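Local coordinates for hypothetical protein ybgI (Escherichia coli, Escherichia coli O157:H7, PDB 1NMO) that binds two metal ions, assembles as a toroid-shaped homohexamer, and may take part in degrading radiation-damaged nucleotides, at residues I19-K32 with L86-P99. Numbering follows the deposited sequence.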
ATOM      1  N   ILE A  19      -1.123  41.933 -27.025  1.00 29.91           N
ATOM      2  CA  ILE A  19      -0.173  40.882 -26.626  1.00 29.83           C
ATOM      3  C   ILE A  19       0.146  39.820 -27.668  1.00 30.83           C
ATOM      4  O   ILE A  19      -0.759  39.140 -28.180  1.00 32.73           O
ATOM      5  CB  ILE A  19      -0.670  40.224 -25.318  1.00 28.99           C
ATOM      6  CG1 ILE A  19      -0.763  41.317 -24.258  1.00 27.44           C
ATOM      7  CG2 ILE A  19       0.352  39.232 -24.768  1.00 28.66           C
ATOM      8  CD1 ILE A  19      -1.765  41.086 -23.209  1.00 27.45           C
ATOM      9  N   SER A  20       1.435  39.660 -27.989  1.00 30.30           N
ATOM     10  CA  SER A  20       1.783  38.688 -29.013  1.00 30.37           C
ATOM     11  C   SER A  20       1.846  37.326 -28.334  1.00 29.29           C
ATOM     12  O   SER A  20       2.539  37.158 -27.315  1.00 29.34           O
ATOM     13  CB  SER A  20       3.126  39.020 -29.661  1.00 31.99           C
ATOM     14  OG  SER A  20       4.123  38.232 -29.007  1.00 35.03           O
ATOM     15  N   ASP A  21       1.150  36.358 -28.930  1.00 28.14           N
ATOM     16  CA  ASP A  21       1.031  35.026 -28.359  1.00 26.92           C
ATOM     17  C   ASP A  21       1.473  33.817 -29.234  1.00 27.09           C
ATOM     18  O   ASP A  21       1.705  33.933 -30.441  1.00 27.51           O
ATOM     19  CB  ASP A  21      -0.432  34.886 -27.983  1.00 25.27           C
ATOM     20  CG  ASP A  21      -0.624  34.232 -26.681  1.00 24.95           C
ATOM     21  OD1 ASP A  21       0.130  33.264 -26.384  1.00 22.81           O
ATOM     22  OD2 ASP A  21      -1.557  34.691 -25.974  1.00 25.77           O
ATOM     23  N   TYR A  22       1.572  32.652 -28.605  1.00 27.21           N
ATOM     24  CA  TYR A  22       1.926  31.392 -29.288  1.00 26.63           C
ATOM     25  C   TYR A  22       0.609  30.813 -29.891  1.00 26.04           C
ATOM     26  O   TYR A  22       0.599  29.714 -30.501  1.00 26.09           O
ATOM     27  CB  TYR A  22       2.468  30.364 -28.277  1.00 26.03           C
ATOM     28  CG  TYR A  22       3.638  30.817 -27.481  1.00 27.97           C
ATOM     29  CD1 TYR A  22       4.933  30.733 -28.021  1.00 30.27           C
ATOM     30  CD2 TYR A  22       3.475  31.368 -26.177  1.00 29.09           C
ATOM     31  CE1 TYR A  22       6.069  31.188 -27.299  1.00 32.29           C
ATOM     32  CE2 TYR A  22       4.599  31.838 -25.433  1.00 30.58           C
ATOM     33  CZ  TYR A  22       5.891  31.742 -26.009  1.00 31.56           C
ATOM     34  OH  TYR A  22       7.019  32.206 -25.363  1.00 34.74           O
ATOM     35  N   ALA A  23      -0.512  31.496 -29.673  1.00 24.16           N
ATOM     36  CA  ALA A  23      -1.731  30.942 -30.226  1.00 23.21           C
ATOM     37  C   ALA A  23      -2.825  31.992 -30.330  1.00 22.73           C
ATOM     38  O   ALA A  23      -2.809  33.029 -29.645  1.00 23.13           O
ATOM     39  CB  ALA A  23      -2.186  29.717 -29.404  1.00 22.37           C
ATOM     40  N   PRO A  24      -3.775  31.776 -31.240  1.00 21.99           N
ATOM     41  CA  PRO A  24      -4.796  32.836 -31.275  1.00 20.71           C
ATOM     42  C   PRO A  24      -5.589  32.993 -29.985  1.00 19.82           C
ATOM     43  O   PRO A  24      -5.948  32.019 -29.358  1.00 19.63           O
ATOM     44  CB  PRO A  24      -5.709  32.416 -32.423  1.00 19.88           C
ATOM     45  CG  PRO A  24      -5.486  30.833 -32.511  1.00 20.38           C
ATOM     46  CD  PRO A  24      -3.971  30.770 -32.317  1.00 22.15           C
ATOM     47  N   ASN A  25      -5.867  34.230 -29.596  1.00 19.69           N
ATOM     48  CA  ASN A  25      -6.703  34.482 -28.428  1.00 19.39           C
ATOM     49  C   ASN A  25      -8.132  34.943 -28.928  1.00 19.09           C
ATOM     50  O   ASN A  25      -8.264  35.582 -30.003  1.00 19.44           O
ATOM     51  CB  ASN A  25      -6.013  35.513 -27.509  1.00 16.75           C
ATOM     52  CG  ASN A  25      -4.804  34.949 -26.806  1.00 17.25           C
ATOM     53  OD1 ASN A  25      -4.908  33.902 -26.082  1.00 15.41           O
ATOM     54  ND2 ASN A  25      -3.610  35.647 -26.960  1.00 14.38           N
ATOM     55  N   GLY A  26      -9.193  34.578 -28.181  1.00 18.43           N
ATOM     56  CA  GLY A  26     -10.548  34.959 -28.575  1.00 17.10           C
ATOM     57  C   GLY A  26     -11.400  33.748 -28.948  1.00 17.28           C
ATOM     58  O   GLY A  26     -11.228  32.666 -28.340  1.00 16.49           O
ATOM     59  N   LEU A  27     -12.287  33.901 -29.949  1.00 16.47           N
ATOM     60  CA  LEU A  27     -13.167  32.778 -30.398  1.00 16.18           C
ATOM     61  C   LEU A  27     -12.267  31.781 -31.133  1.00 15.64           C
ATOM     62  O   LEU A  27     -11.739  32.147 -32.178  1.00 15.79           O
ATOM     63  CB  LEU A  27     -14.152  33.264 -31.457  1.00 15.02           C
ATOM     64  CG  LEU A  27     -15.589  32.927 -31.166  1.00 17.27           C
ATOM     65  CD1 LEU A  27     -16.370  33.020 -32.440  1.00 15.35           C
ATOM     66  CD2 LEU A  27     -15.726  31.596 -30.535  1.00 14.01           C
ATOM     67  N   GLN A  28     -12.068  30.563 -30.671  1.00 14.35           N
ATOM     68  CA  GLN A  28     -11.214  29.728 -31.508  1.00 15.69           C
ATOM     69  C   GLN A  28     -12.058  28.756 -32.345  1.00 16.61           C
ATOM     70  O   GLN A  28     -11.612  28.251 -33.377  1.00 16.62           O
ATOM     71  CB  GLN A  28     -10.234  28.933 -30.663  1.00 15.30           C
ATOM     72  CG  GLN A  28      -9.327  29.822 -29.797  1.00 16.77           C
ATOM     73  CD  GLN A  28      -8.298  28.958 -29.096  1.00 17.97           C
ATOM     74  OE1 GLN A  28      -8.420  27.719 -29.089  1.00 16.67           O
ATOM     75  NE2 GLN A  28      -7.283  29.588 -28.512  1.00 17.35           N
ATOM     76  N   VAL A  29     -13.278  28.467 -31.926  1.00 16.37           N
ATOM     77  CA  VAL A  29     -14.068  27.525 -32.741  1.00 17.19           C
ATOM     78  C   VAL A  29     -15.438  28.106 -32.618  1.00 17.95           C
ATOM     79  O   VAL A  29     -16.002  28.137 -31.541  1.00 19.32           O
ATOM     80  CB  VAL A  29     -14.040  26.085 -32.173  1.00 15.64           C
ATOM     81  CG1 VAL A  29     -14.759  25.136 -33.155  1.00 14.71           C
ATOM     82  CG2 VAL A  29     -12.538  25.625 -31.959  1.00 15.45           C
ATOM     83  N   GLU A  30     -15.953  28.628 -33.714  1.00 17.93           N
ATOM     84  CA  GLU A  30     -17.277  29.228 -33.715  1.00 18.00           C
ATOM     85  C   GLU A  30     -18.397  28.203 -33.582  1.00 18.88           C
ATOM     86  O   GLU A  30     -18.323  27.118 -34.147  1.00 17.10           O
ATOM     87  CB  GLU A  30     -17.475  29.973 -35.015  1.00 17.78           C
ATOM     88  CG  GLU A  30     -18.541  30.961 -35.004  1.00 18.62           C
ATOM     89  CD  GLU A  30     -18.821  31.459 -36.407  1.00 21.83           C
ATOM     90  OE1 GLU A  30     -17.912  31.311 -37.296  1.00 21.48           O
ATOM     91  OE2 GLU A  30     -19.946  31.997 -36.615  1.00 20.45           O
ATOM     92  N   GLY A  31     -19.452  28.608 -32.852  1.00 20.26           N
ATOM     93  CA  GLY A  31     -20.649  27.803 -32.631  1.00 18.64           C
ATOM     94  C   GLY A  31     -21.925  28.663 -32.733  1.00 18.52           C
ATOM     95  O   GLY A  31     -21.966  29.596 -33.558  1.00 17.19           O
ATOM     96  N   LYS A  32     -22.986  28.322 -31.963  1.00 18.28           N
ATOM     97  CA  LYS A  32     -24.264  29.053 -32.030  1.00 17.84           C
ATOM     98  C   LYS A  32     -24.035  30.516 -31.693  1.00 19.12           C
ATOM     99  O   LYS A  32     -23.264  30.884 -30.794  1.00 17.62           O
ATOM    100  CB  LYS A  32     -25.295  28.459 -31.089  1.00 15.81           C
ATOM    101  CG  LYS A  32     -24.752  28.411 -29.725  1.00 16.93           C
ATOM    102  CD  LYS A  32     -25.741  27.962 -28.648  1.00 18.07           C
ATOM    103  CE  LYS A  32     -26.455  26.658 -28.961  1.00 19.95           C
ATOM    104  NZ  LYS A  32     -26.426  25.828 -27.705  1.00 17.82           N
ATOM    105  N   LEU A  86     -17.305  19.804 -30.165  1.00 13.90           N
ATOM    106  CA  LEU A  86     -17.675  21.224 -30.193  1.00 13.53           C
ATOM    107  C   LEU A  86     -18.535  21.513 -31.418  1.00 14.64           C
ATOM    108  O   LEU A  86     -19.638  22.118 -31.330  1.00 16.23           O
ATOM    109  CB  LEU A  86     -16.386  22.113 -30.305  1.00  8.73           C
ATOM    110  CG  LEU A  86     -15.445  22.214 -29.085  1.00  7.43           C
ATOM    111  CD1 LEU A  86     -14.042  22.678 -29.438  1.00  1.11           C
ATOM    112  CD2 LEU A  86     -16.082  23.135 -28.086  1.00  5.74           C
ATOM    113  N   LEU A  87     -18.052  21.096 -32.594  1.00 14.90           N
ATOM    114  CA  LEU A  87     -18.790  21.491 -33.788  1.00 15.30           C
ATOM    115  C   LEU A  87     -20.094  20.839 -33.891  1.00 15.24           C
ATOM    116  O   LEU A  87     -21.051  21.511 -34.182  1.00 16.26           O
ATOM    117  CB  LEU A  87     -18.002  21.231 -35.070  1.00 14.63           C
ATOM    118  CG  LEU A  87     -16.826  22.163 -35.158  1.00 14.64           C
ATOM    119  CD1 LEU A  87     -15.677  21.440 -35.822  1.00 15.44           C
ATOM    120  CD2 LEU A  87     -17.225  23.348 -35.982  1.00 14.50           C
ATOM    121  N   ALA A  88     -20.178  19.544 -33.606  1.00 14.54           N
ATOM    122  CA  ALA A  88     -21.492  18.919 -33.786  1.00 15.63           C
ATOM    123  C   ALA A  88     -22.541  19.403 -32.787  1.00 16.65           C
ATOM    124  O   ALA A  88     -23.754  19.207 -32.999  1.00 17.51           O
ATOM    125  CB  ALA A  88     -21.384  17.394 -33.724  1.00 10.43           C
ATOM    126  N   ASN A  89     -22.104  20.034 -31.686  1.00 17.54           N
ATOM    127  CA  ASN A  89     -23.083  20.501 -30.671  1.00 17.12           C
ATOM    128  C   ASN A  89     -23.174  22.048 -30.685  1.00 17.60           C
ATOM    129  O   ASN A  89     -23.784  22.641 -29.821  1.00 18.45           O
ATOM    130  CB  ASN A  89     -22.649  19.979 -29.286  1.00 15.95           C
ATOM    131  CG  ASN A  89     -22.776  18.501 -29.183  1.00 17.67           C
ATOM    132  OD1 ASN A  89     -23.854  17.986 -29.454  1.00 20.34           O
ATOM    133  ND2 ASN A  89     -21.706  17.792 -28.830  1.00 15.59           N
ATOM    134  N   ASP A  90     -22.569  22.676 -31.684  1.00 17.78           N
ATOM    135  CA  ASP A  90     -22.593  24.134 -31.858  1.00 16.61           C
ATOM    136  C   ASP A  90     -22.100  24.860 -30.650  1.00 15.13           C
ATOM    137  O   ASP A  90     -22.629  25.913 -30.281  1.00 14.51           O
ATOM    138  CB  ASP A  90     -23.979  24.640 -32.154  1.00 18.62           C
ATOM    139  CG  ASP A  90     -24.552  24.039 -33.388  1.00 20.04           C
ATOM    140  OD1 ASP A  90     -23.871  24.121 -34.440  1.00 20.57           O
ATOM    141  OD2 ASP A  90     -25.701  23.479 -33.291  1.00 21.59           O
ATOM    142  N   ILE A  91     -21.093  24.301 -30.013  1.00 14.18           N
ATOM    143  CA  ILE A  91     -20.551  24.950 -28.836  1.00 13.84           C
ATOM    144  C   ILE A  91     -19.387  25.876 -29.252  1.00 13.38           C
ATOM    145  O   ILE A  91     -18.481  25.414 -29.926  1.00 14.50           O
ATOM    146  CB  ILE A  91     -20.021  23.893 -27.853  1.00 11.96           C
ATOM    147  CG1 ILE A  91     -21.136  23.052 -27.274  1.00 14.17           C
ATOM    148  CG2 ILE A  91     -19.297  24.548 -26.727  1.00 14.26           C
ATOM    149  CD1 ILE A  91     -20.635  22.003 -26.276  1.00  9.61           C
ATOM    150  N   ASN A  92     -19.436  27.172 -28.911  1.00 12.87           N
ATOM    151  CA  ASN A  92     -18.292  28.101 -29.140  1.00 13.31           C
ATOM    152  C   ASN A  92     -17.041  27.814 -28.226  1.00 13.10           C
ATOM    153  O   ASN A  92     -17.172  27.705 -26.997  1.00 14.36           O
ATOM    154  CB  ASN A  92     -18.715  29.558 -28.850  1.00 12.53           C
ATOM    155  CG  ASN A  92     -19.823  30.010 -29.756  1.00 11.97           C
ATOM    156  OD1 ASN A  92     -19.580  30.606 -30.804  1.00 12.52           O
ATOM    157  ND2 ASN A  92     -21.057  29.663 -29.405  1.00 12.37           N
ATOM    158  N   LEU A  93     -15.833  27.669 -28.764  1.00 12.42           N
ATOM    159  CA  LEU A  93     -14.699  27.525 -27.816  1.00 11.40           C
ATOM    160  C   LEU A  93     -13.920  28.814 -27.885  1.00 12.45           C
ATOM    161  O   LEU A  93     -13.545  29.244 -28.988  1.00 14.21           O
ATOM    162  CB  LEU A  93     -13.699  26.448 -28.207  1.00 10.48           C
ATOM    163  CG  LEU A  93     -12.386  26.451 -27.400  1.00  9.49           C
ATOM    164  CD1 LEU A  93     -12.716  25.895 -26.024  1.00  7.89           C
ATOM    165  CD2 LEU A  93     -11.321  25.531 -28.028  1.00  8.78           C
ATOM    166  N   TYR A  94     -13.672  29.453 -26.733  1.00 11.46           N
ATOM    167  CA  TYR A  94     -12.838  30.664 -26.697  1.00  8.49           C
ATOM    168  C   TYR A  94     -11.715  30.216 -25.787  1.00  9.83           C
ATOM    169  O   TYR A  94     -11.948  29.342 -24.913  1.00 10.66           O
ATOM    170  CB  TYR A  94     -13.512  31.838 -25.960  1.00  9.23           C
ATOM    171  CG  TYR A  94     -14.875  32.333 -26.480  1.00  9.13           C
ATOM    172  CD1 TYR A  94     -16.005  31.588 -26.303  1.00  9.62           C
ATOM    173  CD2 TYR A  94     -14.995  33.574 -27.121  1.00 10.82           C
ATOM    174  CE1 TYR A  94     -17.268  32.050 -26.732  1.00 12.47           C
ATOM    175  CE2 TYR A  94     -16.246  34.053 -27.576  1.00 11.86           C
ATOM    176  CZ  TYR A  94     -17.373  33.290 -27.363  1.00 12.09           C
ATOM    177  OH  TYR A  94     -18.619  33.804 -27.729  1.00 11.57           O
ATOM    178  N   GLY A  95     -10.518  30.790 -25.996  1.00 10.09           N
ATOM    179  CA  GLY A  95      -9.335  30.573 -25.161  1.00  8.96           C
ATOM    180  C   GLY A  95      -8.552  31.917 -25.079  1.00 11.98           C
ATOM    181  O   GLY A  95      -8.548  32.686 -26.063  1.00 12.88           O
ATOM    182  N   TRP A  96      -7.967  32.265 -23.919  1.00 12.77           N
ATOM    183  CA  TRP A  96      -7.097  33.423 -23.764  1.00 12.72           C
ATOM    184  C   TRP A  96      -5.839  32.910 -23.057  1.00 13.74           C
ATOM    185  O   TRP A  96      -5.888  32.496 -21.895  1.00 15.77           O
ATOM    186  CB  TRP A  96      -7.731  34.524 -22.926  1.00 12.29           C
ATOM    187  CG  TRP A  96      -8.602  35.399 -23.749  1.00 12.30           C
ATOM    188  CD1 TRP A  96      -8.212  36.477 -24.477  1.00 14.26           C
ATOM    189  CD2 TRP A  96      -9.999  35.199 -24.050  1.00 13.00           C
ATOM    190  NE1 TRP A  96      -9.254  36.960 -25.216  1.00 13.30           N
ATOM    191  CE2 TRP A  96     -10.367  36.198 -24.976  1.00 12.13           C
ATOM    192  CE3 TRP A  96     -10.978  34.266 -23.616  1.00 12.88           C
ATOM    193  CZ2 TRP A  96     -11.650  36.298 -25.490  1.00 11.17           C
ATOM    194  CZ3 TRP A  96     -12.248  34.351 -24.115  1.00 10.40           C
ATOM    195  CH2 TRP A  96     -12.584  35.373 -25.061  1.00 12.98           C
ATOM    196  N   HIS A  97      -4.699  32.934 -23.743  1.00 15.33           N
ATOM    197  CA  HIS A  97      -3.442  32.461 -23.174  1.00 15.43           C
ATOM    198  C   HIS A  97      -2.693  33.614 -22.447  1.00 16.95           C
ATOM    199  O   HIS A  97      -3.137  34.017 -21.371  1.00 17.75           O
ATOM    200  CB  HIS A  97      -2.596  31.815 -24.284  1.00 15.25           C
ATOM    201  CG  HIS A  97      -1.374  31.097 -23.801  1.00 16.94           C
ATOM    202  ND1 HIS A  97      -0.111  31.359 -24.308  1.00 18.12           N
ATOM    203  CD2 HIS A  97      -1.200  30.170 -22.822  1.00 16.69           C
ATOM    204  CE1 HIS A  97       0.787  30.635 -23.656  1.00 17.55           C
ATOM    205  NE2 HIS A  97       0.157  29.903 -22.751  1.00 18.63           N
ATOM    206  N   LEU A  98      -1.637  34.222 -23.005  1.00 16.05           N
ATOM    207  CA  LEU A  98      -0.904  35.218 -22.189  1.00 14.81           C
ATOM    208  C   LEU A  98      -1.736  36.320 -21.551  1.00 15.70           C
ATOM    209  O   LEU A  98      -1.520  36.707 -20.349  1.00 17.71           O
ATOM    210  CB  LEU A  98       0.299  35.792 -22.973  1.00 13.59           C
ATOM    211  CG  LEU A  98       1.246  34.618 -23.380  1.00 14.67           C
ATOM    212  CD1 LEU A  98       2.459  35.123 -24.186  1.00 14.54           C
ATOM    213  CD2 LEU A  98       1.755  33.882 -22.160  1.00 14.16           C
ATOM    214  N   PRO A  99      -2.729  36.836 -22.283  1.00 14.76           N
ATOM    215  CA  PRO A  99      -3.499  37.897 -21.615  1.00 15.24           C
ATOM    216  C   PRO A  99      -4.080  37.421 -20.296  1.00 15.64           C
ATOM    217  O   PRO A  99      -4.203  38.203 -19.308  1.00 17.93           O
ATOM    218  CB  PRO A  99      -4.576  38.262 -22.650  1.00 14.14           C
ATOM    219  CG  PRO A  99      -3.854  37.975 -23.984  1.00 13.34           C
ATOM    220  CD  PRO A  99      -3.194  36.624 -23.658  1.00 14.10           C
TER
HETATM  221  O   HOH W   1     -18.806  24.803 -32.865  1.00 19.32           O
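A classic beta bulge marks the antiparallel pairing of edge strand 26-29 with strand 92-95: Gln28 N and Val29 N both donate to Leu93 O, the latter at 3.1 Å, and the register slips by one residue. Before the bulge, Gly26 and Gly95 exchange a pair of backbone bonds; Trp96 CZ2 is 3.5 Å from Gly26 CA, and one face of the indole looks onto Gly26 N. On the same side of the sheet as the indole, Leu27 CD2 sits 3.8 Å from the Tyr94 ring centroid and 8° off the ring normal, a CH-pi contact. Beyond the bulge, the amide of Asn92 grips the departing chain: OD1 takes Gly31 N from above its carbonyl plane, while ND2 gives a 2.9 Å bond to Lys32 O, nearly in the amide plane.

At the opposite end, Asp21 OD1 receives His97 ND1 at 2.8 Å on its syn lone pair, 1° out of the imidazole plane, and Tyr22 N on its anti lone pair. Asp21 OD2 accepts Leu98 N at 3.0 Å. The His97 ring swings to the Asp21 side because its CG lies anti to the backbone N (chi1 -171°), and it meets the carboxylate edge-on. Asp21 thus fixes the rotation of a ring that lies about 4 Å (nearest atoms) from an iron and packs against the iron ligand His63. Helix 3-13 packs on Tyr94 and Trp96, and strand 59-62 runs parallel to 92-95 on the side away from 26-29.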